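Local coordinates for protein CghA (Chaetomium globosum, PDB 6KBC) that is a fungal protein built from two calycin-like beta-rich domains and holds the ligand WK1 in a pocket bordered by both, at residues T44-W49 with S65-G70; P179-F184 with S229-V234. All coordinates share one frame; numbering follows the deposited sequence.

Followed from the N terminus, the two contacts come in series, neither nesting in nor crossing the other. Contact 1 closes first: segments 44-49 and 65-70, separated by 15 residues, zip up the open end of the hairpin made by strands 46-54 and 60-69. Contact 2 opens much later and closes a longer excursion of 44 residues, which includes strand 210-216, when strand 223-231 returns beside the start of strand 181-200. Strands 46-54 and 223-231 are themselves neighbours, with Val46 N probably hydrogen-bonded to Leu231 O, so an early hairpin is tied to late strands of the N-terminal region. Both contacts touch WK1.

Contact 1: T44-W49 with S65-G70; sequences TAVETW and SFFRDG. With WK1 ((2S)-3-[(2S,4E)-4-[[(1R,2S,4aR,6S,8R,8aS)-2-[(E)-but-2-en-2-yl]-6,8-dimethyl-1,2,4a,5,6,7,8,8a-octahydronaphthalen-1-yl]-oxidanyl-methylidene]-3,5-bis(oxidanylidene)pyrrolidin-2-yl]-2-methyl-2-oxidanyl-propanoic acid), chain B.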
ATOM      1  N   THR A  44       4.031  -0.591  20.400  1.00 39.64           N
ATOM      2  CA  THR A  44       2.777  -0.288  19.716  1.00 42.08           C
ATOM      3  C   THR A  44       3.009   0.326  18.344  1.00 43.05           C
ATOM      4  O   THR A  44       2.053   0.813  17.726  1.00 39.49           O
ATOM      5  CB  THR A  44       1.908   0.667  20.537  1.00 39.85           C
ATOM      6  OG1 THR A  44       2.602   1.908  20.697  1.00 40.63           O
ATOM      7  CG2 THR A  44       1.597   0.067  21.904  1.00 40.57           C
ATOM      8  N   ALA A  45       4.248   0.350  17.870  1.00 36.03           N
ATOM      9  CA  ALA A  45       4.540   0.971  16.590  1.00 38.03           C
ATOM     10  C   ALA A  45       4.550  -0.073  15.483  1.00 37.57           C
ATOM     11  O   ALA A  45       4.726  -1.273  15.714  1.00 37.14           O
ATOM     12  CB  ALA A  45       5.880   1.706  16.625  1.00 39.50           C
ATOM     13  N   VAL A  46       4.340   0.401  14.264  1.00 40.09           N
ATOM     14  CA  VAL A  46       4.468  -0.431  13.076  1.00 35.10           C
ATOM     15  C   VAL A  46       5.090   0.413  11.982  1.00 34.05           C
ATOM     16  O   VAL A  46       4.691   1.562  11.768  1.00 35.92           O
ATOM     17  CB  VAL A  46       3.122  -1.041  12.639  1.00 40.09           C
ATOM     18  CG1 VAL A  46       2.129   0.040  12.266  1.00 41.17           C
ATOM     19  CG2 VAL A  46       3.342  -1.968  11.446  1.00 35.88           C
ATOM     20  N   GLU A  47       6.113  -0.134  11.337  1.00 32.43           N
ATOM     21  CA  GLU A  47       6.731   0.479  10.179  1.00 32.75           C
ATOM     22  C   GLU A  47       6.534  -0.454   8.997  1.00 31.03           C
ATOM     23  O   GLU A  47       6.622  -1.679   9.142  1.00 31.17           O
ATOM     24  CB  GLU A  47       8.219   0.748  10.420  1.00 32.48           C
ATOM     25  CG  GLU A  47       8.450   1.661  11.608  1.00 36.40           C
ATOM     26  CD  GLU A  47       9.678   2.529  11.460  1.00 35.06           C
ATOM     27  OE1 GLU A  47      10.616   2.366  12.262  1.00 41.45           O
ATOM     28  OE2 GLU A  47       9.689   3.395  10.570  1.00 36.37           O
ATOM     29  N   THR A  48       6.237   0.130   7.841  1.00 29.40           N
ATOM     30  CA  THR A  48       5.906  -0.627   6.645  1.00 27.44           C
ATOM     31  C   THR A  48       6.636  -0.034   5.453  1.00 25.68           C
ATOM     32  O   THR A  48       6.619   1.184   5.249  1.00 27.86           O
ATOM     33  CB  THR A  48       4.390  -0.631   6.387  1.00 29.79           C
ATOM     34  OG1 THR A  48       3.706  -1.015   7.584  1.00 29.19           O
ATOM     35  CG2 THR A  48       4.041  -1.609   5.271  1.00 28.30           C
ATOM     36  N   TRP A  49       7.293  -0.901   4.688  1.00 26.28           N
ATOM     37  CA  TRP A  49       7.820  -0.578   3.371  1.00 28.64           C
ATOM     38  C   TRP A  49       7.110  -1.490   2.383  1.00 25.19           C
ATOM     39  O   TRP A  49       7.256  -2.714   2.459  1.00 27.70           O
ATOM     40  CB  TRP A  49       9.337  -0.796   3.300  1.00 29.15           C
ATOM     41  CG  TRP A  49      10.137   0.092   4.216  1.00 30.87           C
ATOM     42  CD1 TRP A  49      10.831   1.220   3.868  1.00 30.07           C
ATOM     43  CD2 TRP A  49      10.321  -0.074   5.622  1.00 31.52           C
ATOM     44  NE1 TRP A  49      11.442   1.755   4.973  1.00 31.80           N
ATOM     45  CE2 TRP A  49      11.141   0.983   6.064  1.00 32.44           C
ATOM     46  CE3 TRP A  49       9.870  -1.013   6.554  1.00 27.99           C
ATOM     47  CZ2 TRP A  49      11.518   1.126   7.396  1.00 34.23           C
ATOM     48  CZ3 TRP A  49      10.248  -0.869   7.877  1.00 32.07           C
ATOM     49  CH2 TRP A  49      11.058   0.193   8.284  1.00 34.37           C
ATOM     50  N   SER A  65       4.809  -6.380   1.702  1.00 25.99           N
ATOM     51  CA  SER A  65       4.990  -5.367   2.725  1.00 29.63           C
ATOM     52  C   SER A  65       6.053  -5.885   3.676  1.00 29.60           C
ATOM     53  O   SER A  65       5.910  -6.982   4.225  1.00 31.43           O
ATOM     54  CB  SER A  65       3.679  -5.062   3.469  1.00 28.82           C
ATOM     55  OG  SER A  65       2.795  -4.342   2.625  1.00 27.23           O
ATOM     56  N   PHE A  66       7.132  -5.124   3.822  1.00 28.39           N
ATOM     57  CA  PHE A  66       8.137  -5.395   4.837  1.00 31.43           C
ATOM     58  C   PHE A  66       7.698  -4.710   6.125  1.00 32.28           C
ATOM     59  O   PHE A  66       7.574  -3.480   6.167  1.00 29.52           O
ATOM     60  CB  PHE A  66       9.508  -4.894   4.398  1.00 30.30           C
ATOM     61  CG  PHE A  66      10.065  -5.614   3.196  1.00 35.42           C
ATOM     62  CD1 PHE A  66       9.704  -5.230   1.914  1.00 33.08           C
ATOM     63  CD2 PHE A  66      10.959  -6.669   3.349  1.00 35.79           C
ATOM     64  CE1 PHE A  66      10.231  -5.884   0.791  1.00 33.83           C
ATOM     65  CE2 PHE A  66      11.488  -7.325   2.235  1.00 34.58           C
ATOM     66  CZ  PHE A  66      11.118  -6.932   0.959  1.00 35.10           C
ATOM     67  N   PHE A  67       7.469  -5.505   7.166  1.00 31.91           N
ATOM     68  CA  PHE A  67       6.906  -5.033   8.420  1.00 36.51           C
ATOM     69  C   PHE A  67       7.934  -5.079   9.543  1.00 38.26           C
ATOM     70  O   PHE A  67       8.679  -6.054   9.679  1.00 34.80           O
ATOM     71  CB  PHE A  67       5.708  -5.887   8.847  1.00 33.58           C
ATOM     72  CG  PHE A  67       4.452  -5.643   8.063  1.00 37.20           C
ATOM     73  CD1 PHE A  67       3.919  -4.369   7.950  1.00 35.81           C
ATOM     74  CD2 PHE A  67       3.769  -6.705   7.486  1.00 36.51           C
ATOM     75  CE1 PHE A  67       2.731  -4.152   7.250  1.00 36.31           C
ATOM     76  CE2 PHE A  67       2.585  -6.496   6.789  1.00 34.86           C
ATOM     77  CZ  PHE A  67       2.066  -5.219   6.673  1.00 33.28           C
ATOM     78  N   ARG A  68       7.953  -4.018  10.346  1.00 35.72           N
ATOM     79  CA  ARG A  68       8.403  -4.062  11.734  1.00 36.02           C
ATOM     80  C   ARG A  68       7.189  -3.693  12.579  1.00 36.30           C
ATOM     81  O   ARG A  68       6.777  -2.528  12.595  1.00 36.50           O
ATOM     82  CB  ARG A  68       9.561  -3.098  11.981  1.00 37.59           C
ATOM     83  CG  ARG A  68      10.876  -3.472  11.314  1.00 35.67           C
ATOM     84  CD  ARG A  68      11.825  -2.315  11.465  1.00 41.65           C
ATOM     85  NE  ARG A  68      13.198  -2.643  11.102  1.00 40.08           N
ATOM     86  CZ  ARG A  68      14.232  -1.859  11.380  1.00 44.28           C
ATOM     87  NH1 ARG A  68      14.030  -0.718  12.026  1.00 44.46           N
ATOM     88  NH2 ARG A  68      15.463  -2.206  11.019  1.00 43.93           N
ATOM     89  N   ASP A  69       6.604  -4.677  13.254  1.00 35.80           N
ATOM     90  CA  ASP A  69       5.376  -4.488  14.029  1.00 41.19           C
ATOM     91  C   ASP A  69       5.675  -4.795  15.495  1.00 41.94           C
ATOM     92  O   ASP A  69       5.788  -5.965  15.884  1.00 40.29           O
ATOM     93  CB  ASP A  69       4.250  -5.367  13.484  1.00 41.57           C
ATOM     94  CG  ASP A  69       2.885  -5.039  14.096  1.00 47.54           C
ATOM     95  OD1 ASP A  69       2.832  -4.349  15.135  1.00 46.90           O
ATOM     96  OD2 ASP A  69       1.857  -5.480  13.535  1.00 47.15           O
ATOM     97  N   GLY A  70       5.789  -3.740  16.305  1.00 39.70           N
ATOM     98  CA  GLY A  70       6.103  -3.929  17.711  1.00 46.20           C
ATOM     99  C   GLY A  70       5.046  -4.736  18.436  1.00 47.03           C
ATOM    100  O   GLY A  70       5.362  -5.592  19.264  1.00 48.54           O
TER
HETATM  101  O   WK1 B 501      -1.135 -11.064   5.504  1.00 42.02           O
HETATM  102  C17 WK1 B 501      -1.099 -10.452   4.467  1.00 40.34           C
HETATM  103  O1  WK1 B 501      -0.555 -10.880   3.489  1.00 35.21           O
HETATM  104  C19 WK1 B 501      -1.746  -9.132   4.362  1.00 35.90           C
HETATM  105  O2  WK1 B 501      -2.461  -8.794   5.502  1.00 39.32           O
HETATM  106  C18 WK1 B 501      -2.749  -9.172   3.251  1.00 35.48           C
HETATM  107  C20 WK1 B 501      -0.592  -8.187   4.173  1.00 35.40           C
HETATM  108  C22 WK1 B 501      -1.050  -6.880   3.668  1.00 33.71           C
HETATM  109  N   WK1 B 501      -0.047  -5.914   3.262  1.00 34.23           N
HETATM  110  C21 WK1 B 501      -0.352  -4.721   3.760  1.00 36.07           C
HETATM  111  O5  WK1 B 501       0.377  -3.654   3.525  1.00 32.29           O
HETATM  112  C23 WK1 B 501      -1.909  -6.092   4.522  1.00 41.42           C
HETATM  113  O4  WK1 B 501      -2.976  -6.534   5.157  1.00 36.88           O
HETATM  114  C24 WK1 B 501      -1.552  -4.718   4.610  1.00 39.24           C
HETATM  115  C16 WK1 B 501      -2.239  -3.669   5.355  1.00 39.12           C
HETATM  116  O3  WK1 B 501      -3.292  -3.994   6.000  1.00 41.47           O
HETATM  117  C9  WK1 B 501      -1.807  -2.267   5.244  1.00 38.30           C
HETATM  118  C8  WK1 B 501      -2.556  -1.848   3.948  1.00 36.98           C
HETATM  119  C12 WK1 B 501      -2.643  -2.827   2.796  1.00 35.88           C
HETATM  120  C13 WK1 B 501      -1.803  -2.813   1.785  1.00 34.46           C
HETATM  121  C90 WK1 B 501      -1.911  -3.795   0.669  1.00 36.67           C
HETATM  122  C14 WK1 B 501      -3.711  -3.861   2.782  1.00 41.16           C
HETATM  123  C7  WK1 B 501      -3.972  -1.443   4.227  1.00 39.80           C
HETATM  124  C6  WK1 B 501      -4.201  -0.541   5.144  1.00 38.20           C
HETATM  125  C3  WK1 B 501      -3.062  -0.189   6.047  1.00 38.41           C
HETATM  126  C4  WK1 B 501      -2.198  -1.377   6.415  1.00 40.09           C
HETATM  127  C5  WK1 B 501      -0.945  -0.825   7.068  1.00 43.32           C
HETATM  128  C11 WK1 B 501      -0.125  -1.942   7.633  1.00 41.11           C
HETATM  129  C2  WK1 B 501      -3.395   0.664   7.243  1.00 38.30           C
HETATM  130  C1  WK1 B 501      -2.104   1.312   7.632  1.00 38.08           C
HETATM  131  C10 WK1 B 501      -2.218   2.379   8.669  1.00 40.88           C
HETATM  132  C   WK1 B 501      -1.195   0.230   8.128  1.00 40.47           C
HETATM  133  O   HOH W   1      11.792   0.187  13.586  1.00 38.89           O
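Glu47 and Arg68 sit directly opposite each other on neighbouring strands, yet their opposite charges meet through a water: Glu47 OE1 and Arg68 NH1 stay 4.6 Å apart. They belong to an antiparallel beta hairpin of strands 46-54 and 60-69 in the calycin-like N-terminal region. The water donates to OE1 and accepts from NH1, lying in the plane of the guanidinium at its edge. Each group has other partners, since Glu47 OE2 forms a salt bridge with Arg228 and Arg68 NE and NH1 bond to Ser100 and Ser8; the buried charges are thus held in a wider polar network.

The strands are joined by reciprocal backbone bonds at the pairs Glu47-Arg68 and Trp49-Phe66, and Gly70 N extends the pairing to Ala45 O at 2.8 Å. On the same face as the charged pair, the indole of Trp49 turns its edge to the backbone, with CE3 3.4 Å from Phe66 O, while its CH2 rests near Arg68 CD. Ring and guanidinium planes are 78° apart.

On the other face, which carries Val46, Thr48, Phe67 and Asp69, the residues Thr48 and Phe67, with Ser65, belong to the ligand pocket. Thr48 and Phe67 run side by side: OG1 lies in the ring plane, 3.3 Å from Phe67 CE1, and CG2, anti to the backbone N, reaches the same rim atom at 3.5 Å. Ser65 CB sits over one face of that ring, towards its rim. Phe67 CE1 touches WK1 C11 at 3.6 Å, and Ser65 OG donates a hydrogen bond of 2.7 Å to WK1 O5.

Contact 2: P179-F184 with S229-V234; sequences PGAYWF and SWLPMV. With WK1 ((2S)-3-[(2S,4E)-4-[[(1R,2S,4aR,6S,8R,8aS)-2-[(E)-but-2-en-2-yl]-6,8-dimethyl-1,2,4a,5,6,7,8,8a-octahydronaphthalen-1-yl]-oxidanyl-methylidene]-3,5-bis(oxidanylidene)pyrrolidin-2-yl]-2-methyl-2-oxidanyl-propanoic acid), chain B.
Tyr182 and Trp230, a hydrogen-bonded pair of antiparallel strands, lay their rings nearly parallel, the planes 24° apart but slid so far that they barely overlap. Tyr182 CD2 and the five-membered ring of Trp230 meet towards the rim, whereas Tyr182 CB stands squarely over the six-membered ring, a CH-pi contact with 3.8 Å to its centroid. Trp230 CG is placed between the backbone N and the carbonyl carbon (chi1 69°), and the second torsion sets the turn of the indole. Phe184 completes the aromatic cluster rim to rim, its CE1 3.4 Å from Trp230 CZ3 and the ring planes 84° apart.

Between the strands, Tyr182 O accepts two hydrogen bonds: Ser229 OG donates in the carbonyl plane at 2.6 Å, and Trp230 N comes from above that plane. On the face that carries Trp183 and Ser229, Trp183 and Leu231 line the ligand pocket: Trp183 CZ3 approaches WK1 C5 at 3.5 Å and Leu231 CD1 approaches WK1 C10 at 3.6 Å. Leu231 also packs CG against Ala181 CB.

In this calycin-like region, strand 223-231 pairs with both strand 181-200 and strand 46-54, while Ala175 of helix 172-175 touches Tyr182 and Phe184.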
ATOM      1  N   PRO A 179      -4.432  11.539  11.802  1.00 30.63           N
ATOM      2  CA  PRO A 179      -3.614  12.290  12.773  1.00 27.85           C
ATOM      3  C   PRO A 179      -2.518  11.441  13.403  1.00 27.21           C
ATOM      4  O   PRO A 179      -2.792  10.397  14.008  1.00 30.51           O
ATOM      5  CB  PRO A 179      -4.641  12.761  13.820  1.00 31.19           C
ATOM      6  CG  PRO A 179      -5.929  12.854  13.056  1.00 31.13           C
ATOM      7  CD  PRO A 179      -5.882  11.719  12.046  1.00 29.19           C
ATOM      8  N   GLY A 180      -1.264  11.858  13.219  1.00 33.50           N
ATOM      9  CA  GLY A 180      -0.134  11.148  13.796  1.00 34.06           C
ATOM     10  C   GLY A 180       0.127   9.771  13.230  1.00 33.08           C
ATOM     11  O   GLY A 180       0.861   8.987  13.845  1.00 30.32           O
ATOM     12  N   ALA A 181      -0.468   9.445  12.083  1.00 30.93           N
ATOM     13  CA  ALA A 181      -0.253   8.177  11.400  1.00 29.75           C
ATOM     14  C   ALA A 181       0.102   8.484   9.951  1.00 28.69           C
ATOM     15  O   ALA A 181      -0.526   9.343   9.324  1.00 27.16           O
ATOM     16  CB  ALA A 181      -1.504   7.289  11.488  1.00 28.37           C
ATOM     17  N   TYR A 182       1.119   7.806   9.421  1.00 27.55           N
ATOM     18  CA  TYR A 182       1.713   8.207   8.152  1.00 26.11           C
ATOM     19  C   TYR A 182       1.658   7.071   7.152  1.00 23.55           C
ATOM     20  O   TYR A 182       1.967   5.922   7.484  1.00 25.33           O
ATOM     21  CB  TYR A 182       3.147   8.697   8.334  1.00 29.18           C
ATOM     22  CG  TYR A 182       3.215   9.723   9.419  1.00 28.04           C
ATOM     23  CD1 TYR A 182       2.983  11.065   9.142  1.00 27.32           C
ATOM     24  CD2 TYR A 182       3.447   9.349  10.731  1.00 31.84           C
ATOM     25  CE1 TYR A 182       3.009  12.007  10.148  1.00 34.42           C
ATOM     26  CE2 TYR A 182       3.473  10.284  11.743  1.00 34.30           C
ATOM     27  CZ  TYR A 182       3.257  11.605  11.448  1.00 33.10           C
ATOM     28  OH  TYR A 182       3.285  12.527  12.466  1.00 38.64           O
ATOM     29  N   TRP A 183       1.205   7.405   5.951  1.00 24.77           N
ATOM     30  CA  TRP A 183       1.259   6.516   4.803  1.00 23.98           C
ATOM     31  C   TRP A 183       1.318   7.410   3.581  1.00 25.40           C
ATOM     32  O   TRP A 183       0.419   8.222   3.356  1.00 25.09           O
ATOM     33  CB  TRP A 183       0.052   5.579   4.739  1.00 27.59           C
ATOM     34  CG  TRP A 183       0.129   4.641   3.583  1.00 23.17           C
ATOM     35  CD1 TRP A 183       0.093   4.968   2.253  1.00 25.16           C
ATOM     36  CD2 TRP A 183       0.273   3.225   3.643  1.00 24.06           C
ATOM     37  NE1 TRP A 183       0.199   3.834   1.488  1.00 24.69           N
ATOM     38  CE2 TRP A 183       0.308   2.751   2.316  1.00 24.80           C
ATOM     39  CE3 TRP A 183       0.355   2.306   4.688  1.00 27.04           C
ATOM     40  CZ2 TRP A 183       0.448   1.403   2.011  1.00 29.77           C
ATOM     41  CZ3 TRP A 183       0.489   0.975   4.386  1.00 32.60           C
ATOM     42  CH2 TRP A 183       0.546   0.533   3.055  1.00 29.83           C
ATOM     43  N   PHE A 184       2.383   7.289   2.804  1.00 22.84           N
ATOM     44  CA  PHE A 184       2.480   8.054   1.579  1.00 21.60           C
ATOM     45  C   PHE A 184       3.361   7.253   0.626  1.00 21.88           C
ATOM     46  O   PHE A 184       3.759   6.124   0.925  1.00 25.51           O
ATOM     47  CB  PHE A 184       3.002   9.467   1.870  1.00 26.22           C
ATOM     48  CG  PHE A 184       4.350   9.475   2.521  1.00 29.29           C
ATOM     49  CD1 PHE A 184       4.465   9.415   3.911  1.00 29.86           C
ATOM     50  CD2 PHE A 184       5.502   9.494   1.752  1.00 29.01           C
ATOM     51  CE1 PHE A 184       5.712   9.386   4.518  1.00 30.50           C
ATOM     52  CE2 PHE A 184       6.751   9.477   2.351  1.00 31.35           C
ATOM     53  CZ  PHE A 184       6.858   9.427   3.730  1.00 29.86           C
ATOM     54  N   SER A 229       5.103   3.742   5.329  1.00 26.61           N
ATOM     55  CA  SER A 229       4.178   4.020   6.410  1.00 27.39           C
ATOM     56  C   SER A 229       4.869   3.817   7.748  1.00 30.46           C
ATOM     57  O   SER A 229       5.773   2.985   7.884  1.00 30.30           O
ATOM     58  CB  SER A 229       2.952   3.119   6.334  1.00 26.22           C
ATOM     59  OG  SER A 229       2.099   3.292   7.462  1.00 27.61           O
ATOM     60  N   TRP A 230       4.428   4.589   8.735  1.00 27.92           N
ATOM     61  CA  TRP A 230       4.755   4.277  10.121  1.00 32.80           C
ATOM     62  C   TRP A 230       3.700   4.889  11.033  1.00 31.07           C
ATOM     63  O   TRP A 230       3.159   5.958  10.748  1.00 29.49           O
ATOM     64  CB  TRP A 230       6.165   4.758  10.485  1.00 29.92           C
ATOM     65  CG  TRP A 230       6.317   6.241  10.552  1.00 30.51           C
ATOM     66  CD1 TRP A 230       6.210   7.030  11.663  1.00 31.91           C
ATOM     67  CD2 TRP A 230       6.641   7.118   9.467  1.00 29.27           C
ATOM     68  NE1 TRP A 230       6.438   8.346  11.329  1.00 29.92           N
ATOM     69  CE2 TRP A 230       6.697   8.425   9.986  1.00 29.59           C
ATOM     70  CE3 TRP A 230       6.872   6.926   8.102  1.00 28.31           C
ATOM     71  CZ2 TRP A 230       6.979   9.533   9.191  1.00 30.65           C
ATOM     72  CZ3 TRP A 230       7.153   8.020   7.320  1.00 30.81           C
ATOM     73  CH2 TRP A 230       7.206   9.308   7.863  1.00 31.47           C
ATOM     74  N   LEU A 231       3.415   4.184  12.124  1.00 31.84           N
ATOM     75  CA  LEU A 231       2.414   4.556  13.118  1.00 38.13           C
ATOM     76  C   LEU A 231       2.976   4.216  14.489  1.00 39.58           C
ATOM     77  O   LEU A 231       3.531   3.121  14.664  1.00 39.80           O
ATOM     78  CB  LEU A 231       1.105   3.782  12.932  1.00 35.30           C
ATOM     79  CG  LEU A 231       0.164   4.163  11.817  1.00 41.27           C
ATOM     80  CD1 LEU A 231       0.612   3.464  10.532  1.00 36.62           C
ATOM     81  CD2 LEU A 231      -1.233   3.716  12.233  1.00 35.32           C
ATOM     82  N   PRO A 232       2.827   5.097  15.477  1.00 38.61           N
ATOM     83  CA  PRO A 232       3.250   4.766  16.845  1.00 36.66           C
ATOM     84  C   PRO A 232       2.180   4.079  17.677  1.00 40.70           C
ATOM     85  O   PRO A 232       2.418   3.810  18.856  1.00 42.89           O
ATOM     86  CB  PRO A 232       3.577   6.146  17.428  1.00 42.59           C
ATOM     87  CG  PRO A 232       2.620   7.054  16.746  1.00 40.23           C
ATOM     88  CD  PRO A 232       2.435   6.510  15.344  1.00 39.09           C
ATOM     89  N   MET A 233       1.021   3.838  17.061  1.00 39.20           N
ATOM     90  CA  MET A 233      -0.122   3.178  17.731  1.00 41.34           C
ATOM     91  C   MET A 233      -0.599   1.991  16.899  1.00 40.54           C
ATOM     92  O   MET A 233      -0.365   1.975  15.708  1.00 39.78           O
ATOM     93  CB  MET A 233      -1.275   4.156  17.964  1.00 44.88           C
ATOM     94  CG  MET A 233      -2.113   4.456  16.742  1.00 42.59           C
ATOM     95  SD  MET A 233      -1.352   5.521  15.538  1.00 46.67           S
ATOM     96  CE  MET A 233      -1.458   7.131  16.288  1.00 43.04           C
ATOM     97  N   VAL A 234      -1.217   1.013  17.531  1.00 37.00           N
ATOM     98  CA  VAL A 234      -1.651  -0.145  16.756  1.00 43.75           C
ATOM     99  C   VAL A 234      -2.868   0.333  15.971  1.00 42.48           C
ATOM    100  O   VAL A 234      -3.798   0.921  16.535  1.00 40.05           O
ATOM    101  CB  VAL A 234      -1.974  -1.373  17.624  1.00 42.99           C
ATOM    102  CG1 VAL A 234      -0.764  -1.830  18.410  1.00 42.79           C
ATOM    103  CG2 VAL A 234      -3.202  -1.206  18.446  1.00 48.19           C
TER
HETATM  104  O   WK1 B 501      -1.135 -11.064   5.504  1.00 42.02           O
HETATM  105  C17 WK1 B 501      -1.099 -10.452   4.467  1.00 40.34           C
HETATM  106  O1  WK1 B 501      -0.555 -10.880   3.489  1.00 35.21           O
HETATM  107  C19 WK1 B 501      -1.746  -9.132   4.362  1.00 35.90           C
HETATM  108  O2  WK1 B 501      -2.461  -8.794   5.502  1.00 39.32           O
HETATM  109  C18 WK1 B 501      -2.749  -9.172   3.251  1.00 35.48           C
HETATM  110  C20 WK1 B 501      -0.592  -8.187   4.173  1.00 35.40           C
HETATM  111  C22 WK1 B 501      -1.050  -6.880   3.668  1.00 33.71           C
HETATM  112  N   WK1 B 501      -0.047  -5.914   3.262  1.00 34.23           N
HETATM  113  C21 WK1 B 501      -0.352  -4.721   3.760  1.00 36.07           C
HETATM  114  O5  WK1 B 501       0.377  -3.654   3.525  1.00 32.29           O
HETATM  115  C23 WK1 B 501      -1.909  -6.092   4.522  1.00 41.42           C
HETATM  116  O4  WK1 B 501      -2.976  -6.534   5.157  1.00 36.88           O
HETATM  117  C24 WK1 B 501      -1.552  -4.718   4.610  1.00 39.24           C
HETATM  118  C16 WK1 B 501      -2.239  -3.669   5.355  1.00 39.12           C
HETATM  119  O3  WK1 B 501      -3.292  -3.994   6.000  1.00 41.47           O
HETATM  120  C9  WK1 B 501      -1.807  -2.267   5.244  1.00 38.30           C
HETATM  121  C8  WK1 B 501      -2.556  -1.848   3.948  1.00 36.98           C
HETATM  122  C12 WK1 B 501      -2.643  -2.827   2.796  1.00 35.88           C
HETATM  123  C13 WK1 B 501      -1.803  -2.813   1.785  1.00 34.46           C
HETATM  124  C90 WK1 B 501      -1.911  -3.795   0.669  1.00 36.67           C
HETATM  125  C14 WK1 B 501      -3.711  -3.861   2.782  1.00 41.16           C
HETATM  126  C7  WK1 B 501      -3.972  -1.443   4.227  1.00 39.80           C
HETATM  127  C6  WK1 B 501      -4.201  -0.541   5.144  1.00 38.20           C
HETATM  128  C3  WK1 B 501      -3.062  -0.189   6.047  1.00 38.41           C
HETATM  129  C4  WK1 B 501      -2.198  -1.377   6.415  1.00 40.09           C
HETATM  130  C5  WK1 B 501      -0.945  -0.825   7.068  1.00 43.32           C
HETATM  131  C11 WK1 B 501      -0.125  -1.942   7.633  1.00 41.11           C
HETATM  132  C2  WK1 B 501      -3.395   0.664   7.243  1.00 38.30           C
HETATM  133  C1  WK1 B 501      -2.104   1.312   7.632  1.00 38.08           C
HETATM  134  C10 WK1 B 501      -2.218   2.379   8.669  1.00 40.88           C
HETATM  135  C   WK1 B 501      -1.195   0.230   8.128  1.00 40.47           C